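Local structure of tRNA-5-methyluridine(54) 2-sulfurtransferase (Pyrococcus horikoshii, 3VRH) at residues A[112-117]-A[290-295]; A[270-275]-A[285-290]. The protein catalyses the ATP-dependent 2-thiolation of 5-methyluridine at position 54 in the T loop of tRNAs, a modification that stabilises tRNA thermally in thermophiles. All coordinates share one frame; numbering follows the deposited sequence.

Contact 1 (A[112-117]-A[290-295]); sequences EILGYG and WGLKKE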
loop_
_atom_site.group_PDB
_atom_site.type_symbol
_atom_site.label_atom_id
_atom_site.label_comp_id
_atom_site.label_asym_id
_atom_site.label_seq_id
_atom_site.Cartn_x
_atom_site.Cartn_y
_atom_site.Cartn_z
ATOM N N GLU A 112 -8.694 36.060 -13.120
ATOM C CA GLU A 112 -9.672 37.011 -13.637
ATOM C C GLU A 112 -11.028 36.935 -12.925
ATOM O O GLU A 112 -11.598 37.948 -12.552
ATOM C CB GLU A 112 -9.805 36.885 -15.160
ATOM C CG GLU A 112 -8.535 37.331 -15.876
ATOM C CD GLU A 112 -8.618 37.247 -17.399
ATOM O OE1 GLU A 112 -9.718 37.009 -17.961
ATOM O OE2 GLU A 112 -7.559 37.416 -18.040
ATOM N N ILE A 113 -11.531 35.736 -12.694
ATOM C CA ILE A 113 -12.857 35.609 -12.112
ATOM C C ILE A 113 -12.853 35.637 -10.580
ATOM O O ILE A 113 -13.854 35.989 -9.966
ATOM C CB ILE A 113 -13.546 34.333 -12.586
ATOM C CG1 ILE A 113 -12.701 33.121 -12.207
ATOM C CG2 ILE A 113 -13.799 34.393 -14.110
ATOM C CD1 ILE A 113 -13.481 31.853 -12.078
ATOM N N LEU A 114 -11.734 35.264 -9.967
ATOM C CA LEU A 114 -11.664 35.194 -8.514
ATOM C C LEU A 114 -10.801 36.293 -7.915
ATOM O O LEU A 114 -10.836 36.517 -6.700
ATOM C CB LEU A 114 -11.152 33.821 -8.069
ATOM C CG LEU A 114 -12.042 32.650 -8.489
ATOM C CD1 LEU A 114 -11.408 31.310 -8.143
ATOM C CD2 LEU A 114 -13.432 32.777 -7.858
ATOM N N GLY A 115 -10.023 36.965 -8.764
ATOM C CA GLY A 115 -9.165 38.067 -8.340
ATOM C C GLY A 115 -7.753 37.680 -7.913
ATOM O O GLY A 115 -6.888 38.542 -7.734
ATOM N N TYR A 116 -7.507 36.389 -7.748
ATOM C CA TYR A 116 -6.218 35.920 -7.222
ATOM C C TYR A 116 -5.702 34.680 -7.934
ATOM O O TYR A 116 -6.470 33.756 -8.255
ATOM C CB TYR A 116 -6.334 35.586 -5.731
ATOM C CG TYR A 116 -6.720 36.747 -4.848
ATOM C CD1 TYR A 116 -8.048 37.104 -4.679
ATOM C CD2 TYR A 116 -5.756 37.474 -4.173
ATOM C CE1 TYR A 116 -8.402 38.160 -3.876
ATOM C CE2 TYR A 116 -6.098 38.528 -3.361
ATOM C CZ TYR A 116 -7.423 38.870 -3.213
ATOM O OH TYR A 116 -7.767 39.935 -2.403
ATOM N N GLY A 117 -4.394 34.632 -8.147
ATOM C CA GLY A 117 -3.796 33.463 -8.760
ATOM C C GLY A 117 -3.473 32.411 -7.716
ATOM O O GLY A 117 -3.334 32.733 -6.533
ATOM N N TRP A 290 -13.421 30.761 -1.113
ATOM C CA TRP A 290 -13.258 31.959 -1.928
ATOM C C TRP A 290 -14.056 33.150 -1.374
ATOM O O TRP A 290 -13.902 34.292 -1.836
ATOM C CB TRP A 290 -13.580 31.657 -3.417
ATOM C CG TRP A 290 -12.465 30.888 -4.064
ATOM C CD1 TRP A 290 -12.453 29.562 -4.387
ATOM C CD2 TRP A 290 -11.157 31.388 -4.384
ATOM N NE1 TRP A 290 -11.228 29.214 -4.916
ATOM C CE2 TRP A 290 -10.420 30.319 -4.927
ATOM C CE3 TRP A 290 -10.546 32.640 -4.270
ATOM C CZ2 TRP A 290 -9.105 30.464 -5.354
ATOM C CZ3 TRP A 290 -9.239 32.785 -4.696
ATOM C CH2 TRP A 290 -8.531 31.703 -5.229
ATOM N N GLY A 291 -14.883 32.879 -0.363
ATOM C CA GLY A 291 -15.679 33.917 0.268
ATOM C C GLY A 291 -16.637 34.542 -0.729
ATOM O O GLY A 291 -16.718 35.763 -0.867
ATOM N N LEU A 292 -17.356 33.678 -1.435
ATOM C CA LEU A 292 -18.214 34.096 -2.526
ATOM C C LEU A 292 -19.627 34.265 -2.033
ATOM O O LEU A 292 -20.161 33.404 -1.326
ATOM C CB LEU A 292 -18.184 33.063 -3.648
ATOM C CG LEU A 292 -16.850 32.971 -4.381
ATOM C CD1 LEU A 292 -16.919 31.878 -5.410
ATOM C CD2 LEU A 292 -16.496 34.295 -5.030
ATOM N N LYS A 293 -20.231 35.381 -2.424
ATOM C CA LYS A 293 -21.609 35.664 -2.064
ATOM C C LYS A 293 -22.508 35.438 -3.272
ATOM O O LYS A 293 -23.741 35.435 -3.154
ATOM C CB LYS A 293 -21.744 37.104 -1.549
ATOM C CG LYS A 293 -20.816 37.463 -0.384
ATOM C CD LYS A 293 -21.219 36.780 0.920
ATOM C CE LYS A 293 -20.409 37.328 2.097
ATOM N NZ LYS A 293 -21.046 37.074 3.428
ATOM N N LYS A 294 -21.892 35.243 -4.436
ATOM C CA LYS A 294 -22.659 35.111 -5.674
ATOM C C LYS A 294 -22.199 33.947 -6.548
ATOM O O LYS A 294 -21.031 33.553 -6.507
ATOM C CB LYS A 294 -22.645 36.429 -6.454
ATOM C CG LYS A 294 -23.471 37.520 -5.778
ATOM C CD LYS A 294 -23.276 38.877 -6.420
ATOM C CE LYS A 294 -23.945 39.963 -5.581
ATOM N NZ LYS A 294 -23.619 41.342 -6.053
ATOM N N GLU A 295 -23.128 33.405 -7.328
ATOM C CA GLU A 295 -22.861 32.260 -8.182
ATOM C C GLU A 295 -22.020 32.681 -9.380
ATOM O O GLU A 295 -22.116 33.812 -9.834
ATOM C CB GLU A 295 -24.175 31.636 -8.656
ATOM C CG GLU A 295 -23.981 30.359 -9.458
ATOM C CD GLU A 295 -25.272 29.768 -9.975
ATOM O OE1 GLU A 295 -25.236 29.122 -11.048
ATOM O OE2 GLU A 295 -26.317 29.938 -9.310
#

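Contact 2 (A[270-275]-A[285-290]); sequences KECKIC and AFCKFW. With ZN (zinc ion), chain C.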
loop_
_atom_site.group_PDB
_atom_site.type_symbol
_atom_site.label_atom_id
_atom_site.label_comp_id
_atom_site.label_asym_id
_atom_site.label_seq_id
_atom_site.Cartn_x
_atom_site.Cartn_y
_atom_site.Cartn_z
ATOM N N LYS A 270 -26.787 18.228 -0.047
ATOM C CA LYS A 270 -27.608 19.435 -0.126
ATOM C C LYS A 270 -27.340 20.223 -1.423
ATOM O O LYS A 270 -26.712 19.715 -2.358
ATOM C CB LYS A 270 -27.361 20.332 1.096
ATOM C CG LYS A 270 -27.131 19.564 2.396
ATOM C CD LYS A 270 -26.850 20.487 3.586
ATOM C CE LYS A 270 -28.082 21.297 3.984
ATOM N NZ LYS A 270 -27.873 22.080 5.242
ATOM N N GLU A 271 -27.839 21.460 -1.478
ATOM C CA GLU A 271 -27.485 22.398 -2.537
ATOM C C GLU A 271 -26.903 23.627 -1.889
ATOM O O GLU A 271 -27.452 24.136 -0.915
ATOM C CB GLU A 271 -28.701 22.810 -3.371
ATOM C CG GLU A 271 -28.959 21.919 -4.565
ATOM C CD GLU A 271 -29.873 22.560 -5.608
ATOM O OE1 GLU A 271 -30.378 23.694 -5.382
ATOM O OE2 GLU A 271 -30.072 21.911 -6.660
ATOM N N CYS A 272 -25.794 24.110 -2.431
ATOM C CA CYS A 272 -25.138 25.268 -1.848
ATOM C C CYS A 272 -26.021 26.512 -1.888
ATOM O O CYS A 272 -26.667 26.788 -2.899
ATOM C CB CYS A 272 -23.824 25.562 -2.554
ATOM S SG CYS A 272 -23.145 27.089 -1.958
ATOM N N LYS A 273 -26.019 27.266 -0.791
ATOM C CA LYS A 273 -26.829 28.482 -0.665
ATOM C C LYS A 273 -26.337 29.622 -1.551
ATOM O O LYS A 273 -26.972 30.683 -1.628
ATOM C CB LYS A 273 -26.866 28.968 0.795
ATOM C CG LYS A 273 -27.526 27.991 1.772
ATOM C CD LYS A 273 -27.861 28.640 3.110
ATOM C CE LYS A 273 -28.840 27.768 3.900
ATOM N NZ LYS A 273 -29.230 28.351 5.224
ATOM N N ILE A 274 -25.197 29.417 -2.202
ATOM C CA ILE A 274 -24.626 30.462 -3.045
ATOM C C ILE A 274 -24.714 30.123 -4.527
ATOM O O ILE A 274 -25.183 30.931 -5.325
ATOM C CB ILE A 274 -23.162 30.776 -2.669
ATOM C CG1 ILE A 274 -23.100 31.346 -1.258
ATOM C CG2 ILE A 274 -22.568 31.789 -3.636
ATOM C CD1 ILE A 274 -24.051 32.490 -1.040
ATOM N N CYS A 275 -24.281 28.919 -4.886
ATOM C CA CYS A 275 -24.131 28.562 -6.288
ATOM C C CYS A 275 -24.998 27.368 -6.642
ATOM O O CYS A 275 -25.091 26.984 -7.812
ATOM C CB CYS A 275 -22.669 28.222 -6.582
ATOM S SG CYS A 275 -22.167 26.580 -5.932
ATOM N N ALA A 285 -17.701 24.149 -0.112
ATOM C CA ALA A 285 -16.276 24.322 0.164
ATOM C C ALA A 285 -15.674 25.436 -0.691
ATOM O O ALA A 285 -15.050 26.362 -0.164
ATOM C CB ALA A 285 -15.528 23.010 -0.065
ATOM N N PHE A 286 -15.879 25.334 -2.002
ATOM C CA PHE A 286 -15.398 26.344 -2.943
ATOM C C PHE A 286 -15.851 27.724 -2.505
ATOM O O PHE A 286 -15.027 28.607 -2.291
ATOM C CB PHE A 286 -15.924 26.042 -4.341
ATOM C CG PHE A 286 -15.432 26.993 -5.408
ATOM C CD1 PHE A 286 -14.218 26.768 -6.050
ATOM C CD2 PHE A 286 -16.190 28.091 -5.781
ATOM C CE1 PHE A 286 -13.768 27.612 -7.036
ATOM C CE2 PHE A 286 -15.743 28.952 -6.775
ATOM C CZ PHE A 286 -14.530 28.714 -7.403
ATOM N N CYS A 287 -17.163 27.888 -2.338
ATOM C CA CYS A 287 -17.747 29.172 -1.953
ATOM C C CYS A 287 -17.250 29.710 -0.623
ATOM O O CYS A 287 -17.021 30.914 -0.483
ATOM C CB CYS A 287 -19.265 29.073 -1.916
ATOM S SG CYS A 287 -19.979 29.249 -3.530
ATOM N N LYS A 288 -17.104 28.830 0.364
ATOM C CA LYS A 288 -16.582 29.276 1.655
ATOM C C LYS A 288 -15.124 29.713 1.535
ATOM O O LYS A 288 -14.740 30.767 2.044
ATOM C CB LYS A 288 -16.754 28.205 2.746
ATOM C CG LYS A 288 -18.206 27.980 3.153
ATOM C CD LYS A 288 -18.366 26.893 4.213
ATOM C CE LYS A 288 -18.137 27.450 5.615
ATOM N NZ LYS A 288 -18.243 26.391 6.664
ATOM N N PHE A 289 -14.312 28.911 0.854
ATOM C CA PHE A 289 -12.898 29.249 0.708
ATOM C C PHE A 289 -12.718 30.585 0.002
ATOM O O PHE A 289 -11.960 31.438 0.451
ATOM C CB PHE A 289 -12.125 28.150 -0.037
ATOM C CG PHE A 289 -10.699 28.522 -0.321
ATOM C CD1 PHE A 289 -9.719 28.336 0.641
ATOM C CD2 PHE A 289 -10.341 29.093 -1.542
ATOM C CE1 PHE A 289 -8.402 28.691 0.397
ATOM C CE2 PHE A 289 -9.027 29.453 -1.801
ATOM C CZ PHE A 289 -8.050 29.246 -0.823
ATOM N N TRP A 290 -13.421 30.761 -1.113
ATOM C CA TRP A 290 -13.258 31.959 -1.928
ATOM C C TRP A 290 -14.056 33.150 -1.374
ATOM O O TRP A 290 -13.902 34.292 -1.836
ATOM C CB TRP A 290 -13.580 31.657 -3.417
ATOM C CG TRP A 290 -12.465 30.888 -4.064
ATOM C CD1 TRP A 290 -12.453 29.562 -4.387
ATOM C CD2 TRP A 290 -11.157 31.388 -4.384
ATOM N NE1 TRP A 290 -11.228 29.214 -4.916
ATOM C CE2 TRP A 290 -10.420 30.319 -4.927
ATOM C CE3 TRP A 290 -10.546 32.640 -4.270
ATOM C CZ2 TRP A 290 -9.105 30.464 -5.354
ATOM C CZ3 TRP A 290 -9.239 32.785 -4.696
ATOM C CH2 TRP A 290 -8.531 31.703 -5.229
HETATM ZN ZN ZN C . -21.140 27.096 -3.627
#

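Contact 1 (A[112-117]-A[290-295])
Leu-114 lays its CD1 methyl over one face of the Trp-290 indole, a CH-pi contact: CD1 stands 3.7 Å from the centroid of the six-membered ring and only 19° off its normal. The closest ring atom is CE2, 3.5 Å from Leu-114 CD1. With CD1 anti to CA (chi2 174°), that methyl is extended to the ring, while Leu-114 CB lies above the same face, near the CE3-CZ3 bond and 4.0 Å from Trp-290 CZ3. The two side chains cross at about a right angle.

The remaining apolar contacts are looser. Tyr-116 CB approaches the indole edge, near the ring plane, 4.2 Å from Trp-290 CZ3. On the other branch of Leu-114, CD2 meets Leu-292 CD1 at 4.4 Å.

No hydrogen bond links the segments. The polar end of the indole is held elsewhere, NE1 bonding to Thr-134 OG1. Gly-291, with positive phi, is the C-prime residue of a Schellman motif and turns the chain so that Leu-292 joins the cluster.

This surface contact places the last turn of helix 110-114 and the residues after it against Trp-290 and the loop following helix 285-290. Phe-286 touches both leucines from helix 285-290, and Thr-134 ties the indole to helix 127-145.

Contact 2 (A[270-275]-A[285-290])
Cys-287 of helix 285-290 meets Ile-274, Cys-272 and Cys-275 of the loop 270-275 round a zinc ion. Its CB packs first, 4.3 Å from Ile-274 CB and 4.4 Å from Cys-272 SG. At chi1 -82° the sulfur swings anti to the carbonyl carbon and faces the loop. There Cys-287 SG binds the zinc ion at 2.4 Å, and Ile-274 lies against it, its CG2 3.6 Å from Cys-287 SG.

Two loop cysteines share the metal: Cys-272 SG and Cys-275 SG each lie 2.6 Å from the zinc. The S-Zn-S angles among the three sulfurs run from about 105° to 114°, as expected for tetrahedral coordination, and Cys-284, just before the helix, supplies the fourth ligand. The site thus pairs two CxxC motifs, one in the loop and one running into the helix.

The loop motif also folds round its own first sulfur. Ile-274 N donates to Cys-272 SG at 3.1 Å, while the bond from Cys-275 N to Cys-272 SG is long and weak at 3.6 Å. Backbone N-H donors from the second and third residues after the first cysteine are consistent with a zinc-knuckle-like turn, and such donors would be expected to offset part of the negative charge on a metal-bound thiolate. Since no hydrogen bond crosses between the segments, the zinc and the packing of Ile-274 on Cys-287 join them.

Helix 127-145 borders this buried site: Tyr-137 touches Cys-275 and stacks on Phe-286, while Leu-133 meets Ala-285 and Phe-289 of helix 285-290.

How the contacts relate
From the N terminus, the chain first passes helix 110-114 of the PP-loop part of the protein, which carries the first side of contact 1; 172 residues lie between segment 112-117 and segment 290-295. Contact 2 is nested inside that long loop, closing a short one of only nine intervening residues between 270-275 and 285-290. The two share Trp-290, and their centres lie 11 Å apart. Direct links include Leu-292 N to Cys-287 O, 2.9 Å and probably a hydrogen bond, and packing of Leu-292 CD1 on Phe-286 CE2 at 3.4 Å. Together they connect the C-terminal zinc site to the helix that follows edge strand 105-109.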